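Local coordinates for uncharacterized protein (PDB 4FMR) that is of unknown function but probably binds DNA, joining an HU/IHF-like DNA-binding domain to an immunoglobulin-like domain, at residues N76-G88 with T99-L112. Numbering follows the deposited sequence. Where two conformers were deposited one is given.
Sequences NTGLFRGVAQFRG and TNSIYVSLTQGKAL
The ring of Y103 is held between two side chains of the facing strand: the guanidinium of R87 lies flat on one face, planes 9° apart and R87 CZ 3.7 Å from the ring centroid, while Q85 CB makes a CH-pi contact on the opposite face. Y103 CG sits between its own backbone N and carbonyl carbon (chi1 70°), which swings the ring across toward Q85 and R87. With an alanine in place of Y103, the R87 guanidinium would probably lose its stacking surface and be held less firmly, and Q85 CB the ring face it packs on. R87 NE also reaches a water, 2.8 Å from its oxygen, that S101 OG shares. Strands 80-87 and 101-108 form an antiparallel hairpin that with strand 74-76 makes a three-stranded sheet, consistent with an HU/IHF-like DNA-binding domain. Its ladder includes Q85 N to Y103 O at 2.8 Å, and beyond it N100 ND2 donates in plane to a lone pair of R87 O (3.1 Å, 169° at the hydrogen), while N100 OD1 accepts from D96 N. F80 CD1 lies 3.7 Å from L106 CD2, the side chains side by side; on the face carrying L106, V104 touches helix 51-70. At the opposite end G109 takes the N-cap position of helix 110-117, whose A111 N donates to G78 O at 2.7 Å. R81 pairs with E210 of the second subunit.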
loop_
_atom_site.group_PDB
_atom_site.type_symbol
_atom_site.label_atom_id
_atom_site.label_comp_id
_atom_site.label_asym_id
_atom_site.label_seq_id
_atom_site.Cartn_x
_atom_site.Cartn_y
_atom_site.Cartn_z
ATOM N N ASN B 76 4.647 12.432 0.464
ATOM C CA ASN B 76 5.824 11.571 0.442
ATOM C C ASN B 76 6.709 11.829 1.652
ATOM O O ASN B 76 7.075 12.972 1.890
ATOM C CB ASN B 76 6.633 11.804 -0.864
ATOM C CG ASN B 76 7.972 11.094 -0.919
ATOM O OD1 ASN B 76 8.097 9.902 -0.593
ATOM N ND2 ASN B 76 9.006 11.808 -1.351
ATOM N N THR B 77 7.073 10.779 2.393
ATOM C CA THR B 77 8.049 10.823 3.498
ATOM C C THR B 77 9.124 9.819 3.057
ATOM O O THR B 77 9.004 9.246 1.973
ATOM C CB THR B 77 7.384 10.529 4.865
ATOM O OG1 THR B 77 7.025 9.146 4.930
ATOM C CG2 THR B 77 6.160 11.413 5.152
ATOM N N GLY B 78 10.106 9.522 3.886
ATOM C CA GLY B 78 11.076 8.494 3.526
ATOM C C GLY B 78 10.483 7.096 3.631
ATOM O O GLY B 78 10.960 6.173 2.972
ATOM N N LEU B 79 9.417 6.929 4.440
ATOM C CA LEU B 79 8.797 5.626 4.636
ATOM C C LEU B 79 7.733 5.300 3.612
ATOM O O LEU B 79 7.518 4.124 3.349
ATOM C CB LEU B 79 8.154 5.528 6.039
ATOM C CG LEU B 79 9.101 5.458 7.237
ATOM C CD1 LEU B 79 8.320 5.315 8.501
ATOM C CD2 LEU B 79 10.105 4.294 7.107
ATOM N N PHE B 80 7.014 6.288 3.092
ATOM C CA PHE B 80 5.914 6.007 2.165
ATOM C C PHE B 80 5.536 7.191 1.299
ATOM O O PHE B 80 5.792 8.333 1.648
ATOM C CB PHE B 80 4.634 5.584 2.951
ATOM C CG PHE B 80 4.066 6.649 3.870
ATOM C CD1 PHE B 80 3.235 7.655 3.372
ATOM C CD2 PHE B 80 4.420 6.690 5.216
ATOM C CE1 PHE B 80 2.814 8.708 4.188
ATOM C CE2 PHE B 80 3.940 7.705 6.051
ATOM C CZ PHE B 80 3.153 8.716 5.527
ATOM N N ARG B 81 4.792 6.893 0.238
ATOM C CA ARG B 81 4.067 7.846 -0.569
ATOM C C ARG B 81 2.579 7.473 -0.452
ATOM O O ARG B 81 2.209 6.297 -0.572
ATOM C CB ARG B 81 4.553 7.913 -2.014
ATOM C CG ARG B 81 3.799 8.950 -2.879
ATOM C CD ARG B 81 2.605 8.297 -3.529
ATOM N NE ARG B 81 2.100 9.103 -4.640
ATOM C CZ ARG B 81 1.206 8.671 -5.512
ATOM N NH1 ARG B 81 0.703 7.447 -5.404
ATOM N NH2 ARG B 81 0.849 9.433 -6.535
ATOM N N GLY B 82 1.747 8.477 -0.190
ATOM C CA GLY B 82 0.309 8.299 -0.073
ATOM C C GLY B 82 -0.447 9.258 -0.962
ATOM O O GLY B 82 0.023 10.372 -1.247
ATOM N N VAL B 83 -1.636 8.828 -1.381
ATOM C CA VAL B 83 -2.581 9.617 -2.143
ATOM C C VAL B 83 -3.984 9.022 -1.896
ATOM O O VAL B 83 -4.131 7.802 -1.804
ATOM C CB VAL B 83 -2.222 9.758 -3.670
ATOM C CG1 VAL B 83 -2.421 8.453 -4.449
ATOM C CG2 VAL B 83 -2.981 10.920 -4.331
ATOM N N ALA B 84 -5.001 9.893 -1.786
ATOM C CA ALA B 84 -6.406 9.469 -1.688
ATOM C C ALA B 84 -6.840 8.791 -3.000
ATOM O O ALA B 84 -6.449 9.220 -4.107
ATOM C CB ALA B 84 -7.309 10.679 -1.407
ATOM N N GLN B 85 -7.668 7.740 -2.868
ATOM C CA GLN B 85 -8.249 7.014 -4.005
ATOM C C GLN B 85 -9.739 6.813 -3.747
ATOM O O GLN B 85 -10.168 6.863 -2.586
ATOM C CB GLN B 85 -7.548 5.656 -4.221
ATOM C CG GLN B 85 -6.043 5.695 -4.383
ATOM C CD GLN B 85 -5.638 5.700 -5.822
ATOM O OE1 GLN B 85 -5.476 6.739 -6.435
ATOM N NE2 GLN B 85 -5.444 4.529 -6.389
ATOM N N PHE B 86 -10.497 6.503 -4.800
ATOM C CA PHE B 86 -11.950 6.276 -4.739
ATOM C C PHE B 86 -12.341 4.851 -5.121
ATOM O O PHE B 86 -11.698 4.227 -5.966
ATOM C CB PHE B 86 -12.681 7.262 -5.679
ATOM C CG PHE B 86 -12.350 8.708 -5.381
ATOM C CD1 PHE B 86 -12.710 9.288 -4.163
ATOM C CD2 PHE B 86 -11.636 9.483 -6.297
ATOM C CE1 PHE B 86 -12.397 10.621 -3.884
ATOM C CE2 PHE B 86 -11.341 10.822 -6.020
ATOM C CZ PHE B 86 -11.722 11.380 -4.813
ATOM N N ARG B 87 -13.390 4.332 -4.472
ATOM C CA ARG B 87 -13.933 3.014 -4.822
ATOM C C ARG B 87 -15.340 3.182 -5.346
ATOM O O ARG B 87 -16.040 4.119 -4.956
ATOM C CB ARG B 87 -13.931 2.023 -3.650
ATOM C CG ARG B 87 -12.578 1.617 -3.106
ATOM C CD ARG B 87 -12.707 0.420 -2.174
ATOM N NE ARG B 87 -11.761 0.454 -1.050
ATOM C CZ ARG B 87 -10.524 -0.034 -1.083
ATOM N NH1 ARG B 87 -10.043 -0.573 -2.197
ATOM N NH2 ARG B 87 -9.744 0.049 -0.015
ATOM N N GLY B 88 -15.742 2.274 -6.222
ATOM C CA GLY B 88 -17.083 2.244 -6.773
ATOM C C GLY B 88 -17.307 3.129 -7.967
ATOM O O GLY B 88 -16.569 4.087 -8.212
ATOM N N THR B 99 -22.376 3.651 -1.832
ATOM C CA THR B 99 -21.688 2.775 -2.786
ATOM C C THR B 99 -20.246 3.228 -3.017
ATOM O O THR B 99 -19.411 2.396 -3.382
ATOM C CB THR B 99 -22.447 2.679 -4.121
ATOM O OG1 THR B 99 -22.584 3.976 -4.699
ATOM C CG2 THR B 99 -23.818 2.016 -3.971
ATOM N N ASN B 100 -19.942 4.511 -2.794
ATOM C CA ASN B 100 -18.589 5.038 -2.969
ATOM C C ASN B 100 -17.909 5.260 -1.653
ATOM O O ASN B 100 -18.555 5.604 -0.659
ATOM C CB ASN B 100 -18.613 6.352 -3.757
ATOM C CG ASN B 100 -19.263 6.268 -5.110
ATOM O OD1 ASN B 100 -20.272 6.938 -5.364
ATOM N ND2 ASN B 100 -18.684 5.466 -6.010
ATOM N N SER B 101 -16.588 5.077 -1.658
ATOM C CA SER B 101 -15.738 5.271 -0.496
ATOM C C SER B 101 -14.365 5.815 -0.894
ATOM O O SER B 101 -13.937 5.740 -2.054
ATOM C CB SER B 101 -15.586 3.970 0.295
ATOM O OG SER B 101 -14.990 2.923 -0.455
ATOM N N ILE B 102 -13.707 6.407 0.097
ATOM C CA ILE B 102 -12.367 6.944 0.049
ATOM C C ILE B 102 -11.459 6.009 0.833
ATOM O O ILE B 102 -11.860 5.460 1.857
ATOM C CB ILE B 102 -12.319 8.394 0.627
ATOM C CG1 ILE B 102 -13.389 9.330 0.020
ATOM C CG2 ILE B 102 -10.892 9.004 0.570
ATOM C CD1 ILE B 102 -13.613 10.660 0.853
ATOM N N TYR B 103 -10.233 5.834 0.344
ATOM C CA TYR B 103 -9.160 5.141 1.028
ATOM C C TYR B 103 -7.889 5.844 0.619
ATOM O O TYR B 103 -7.895 6.680 -0.298
ATOM C CB TYR B 103 -9.125 3.616 0.763
ATOM C CG TYR B 103 -8.705 3.229 -0.639
ATOM C CD1 TYR B 103 -9.626 3.214 -1.689
ATOM C CD2 TYR B 103 -7.391 2.854 -0.916
ATOM C CE1 TYR B 103 -9.248 2.828 -2.979
ATOM C CE2 TYR B 103 -6.998 2.486 -2.205
ATOM C CZ TYR B 103 -7.935 2.451 -3.225
ATOM O OH TYR B 103 -7.537 2.082 -4.483
ATOM N N VAL B 104 -6.812 5.543 1.321
ATOM C CA VAL B 104 -5.509 6.096 0.992
ATOM C C VAL B 104 -4.662 4.932 0.525
ATOM O O VAL B 104 -4.512 3.932 1.232
ATOM C CB VAL B 104 -4.873 6.884 2.184
ATOM C CG1 VAL B 104 -3.432 7.315 1.888
ATOM C CG2 VAL B 104 -5.719 8.083 2.558
ATOM N N SER B 105 -4.150 5.054 -0.669
ATOM C CA SER B 105 -3.234 4.075 -1.247
ATOM C C SER B 105 -1.813 4.408 -0.801
ATOM O O SER B 105 -1.383 5.557 -0.952
ATOM C CB SER B 105 -3.335 4.084 -2.765
ATOM O OG SER B 105 -2.634 2.947 -3.231
ATOM N N LEU B 106 -1.097 3.432 -0.231
ATOM C CA LEU B 106 0.235 3.684 0.279
ATOM C C LEU B 106 1.266 2.813 -0.399
ATOM O O LEU B 106 1.032 1.636 -0.648
ATOM C CB LEU B 106 0.290 3.485 1.807
ATOM C CG LEU B 106 -0.602 4.420 2.639
ATOM C CD1 LEU B 106 -0.919 3.805 3.932
ATOM C CD2 LEU B 106 0.043 5.810 2.841
ATOM N N THR B 107 2.415 3.414 -0.730
ATOM C CA THR B 107 3.505 2.671 -1.351
ATOM C C THR B 107 4.782 2.955 -0.544
ATOM O O THR B 107 4.871 4.003 0.096
ATOM C CB THR B 107 3.635 2.967 -2.860
ATOM O OG1 THR B 107 4.556 2.022 -3.405
ATOM C CG2 THR B 107 4.121 4.383 -3.161
ATOM N N GLN B 108 5.749 2.017 -0.545
ATOM C CA GLN B 108 7.001 2.194 0.202
ATOM C C GLN B 108 7.808 3.411 -0.338
ATOM O O GLN B 108 7.810 3.689 -1.545
ATOM C CB GLN B 108 7.853 0.909 0.159
ATOM C CG GLN B 108 8.317 0.493 -1.259
ATOM C CD GLN B 108 9.170 -0.757 -1.277
ATOM O OE1 GLN B 108 8.922 -1.727 -0.559
ATOM N NE2 GLN B 108 10.168 -0.783 -2.140
ATOM N N GLY B 109 8.439 4.137 0.574
ATOM C CA GLY B 109 9.264 5.288 0.235
ATOM C C GLY B 109 10.731 4.920 0.099
ATOM O O GLY B 109 11.108 3.751 0.223
ATOM N N LYS B 110 11.574 5.935 -0.109
ATOM C CA LYS B 110 13.009 5.804 -0.320
ATOM C C LYS B 110 13.738 5.119 0.857
ATOM O O LYS B 110 14.620 4.310 0.595
ATOM C CB LYS B 110 13.650 7.182 -0.581
ATOM C CG LYS B 110 15.048 7.049 -1.190
ATOM C CD LYS B 110 15.869 8.321 -1.198
ATOM C CE LYS B 110 17.244 8.008 -1.756
ATOM N NZ LYS B 110 18.056 9.246 -1.913
ATOM N N ALA B 111 13.419 5.460 2.114
ATOM C CA ALA B 111 14.075 4.884 3.307
ATOM C C ALA B 111 13.885 3.371 3.358
ATOM O O ALA B 111 14.826 2.667 3.710
ATOM C CB ALA B 111 13.549 5.519 4.591
ATOM N N LEU B 112 12.703 2.875 2.922
ATOM C CA LEU B 112 12.424 1.452 2.884
ATOM C C LEU B 112 13.135 0.798 1.725
ATOM O O LEU B 112 13.724 -0.267 1.921
ATOM C CB LEU B 112 10.918 1.163 2.840
ATOM C CG LEU B 112 10.164 1.554 4.133
ATOM C CD1 LEU B 112 8.683 1.208 4.028
ATOM C CD2 LEU B 112 10.824 0.941 5.376
HETATM O O HOH W 1 10.302 8.541 -0.864
HETATM O O HOH W 2 0.515 5.423 -3.298
HETATM O O HOH W 3 -5.223 1.956 -6.325
HETATM O O HOH W 4 -9.545 2.540 -6.460
HETATM O O HOH W 5 -12.829 2.060 1.008
#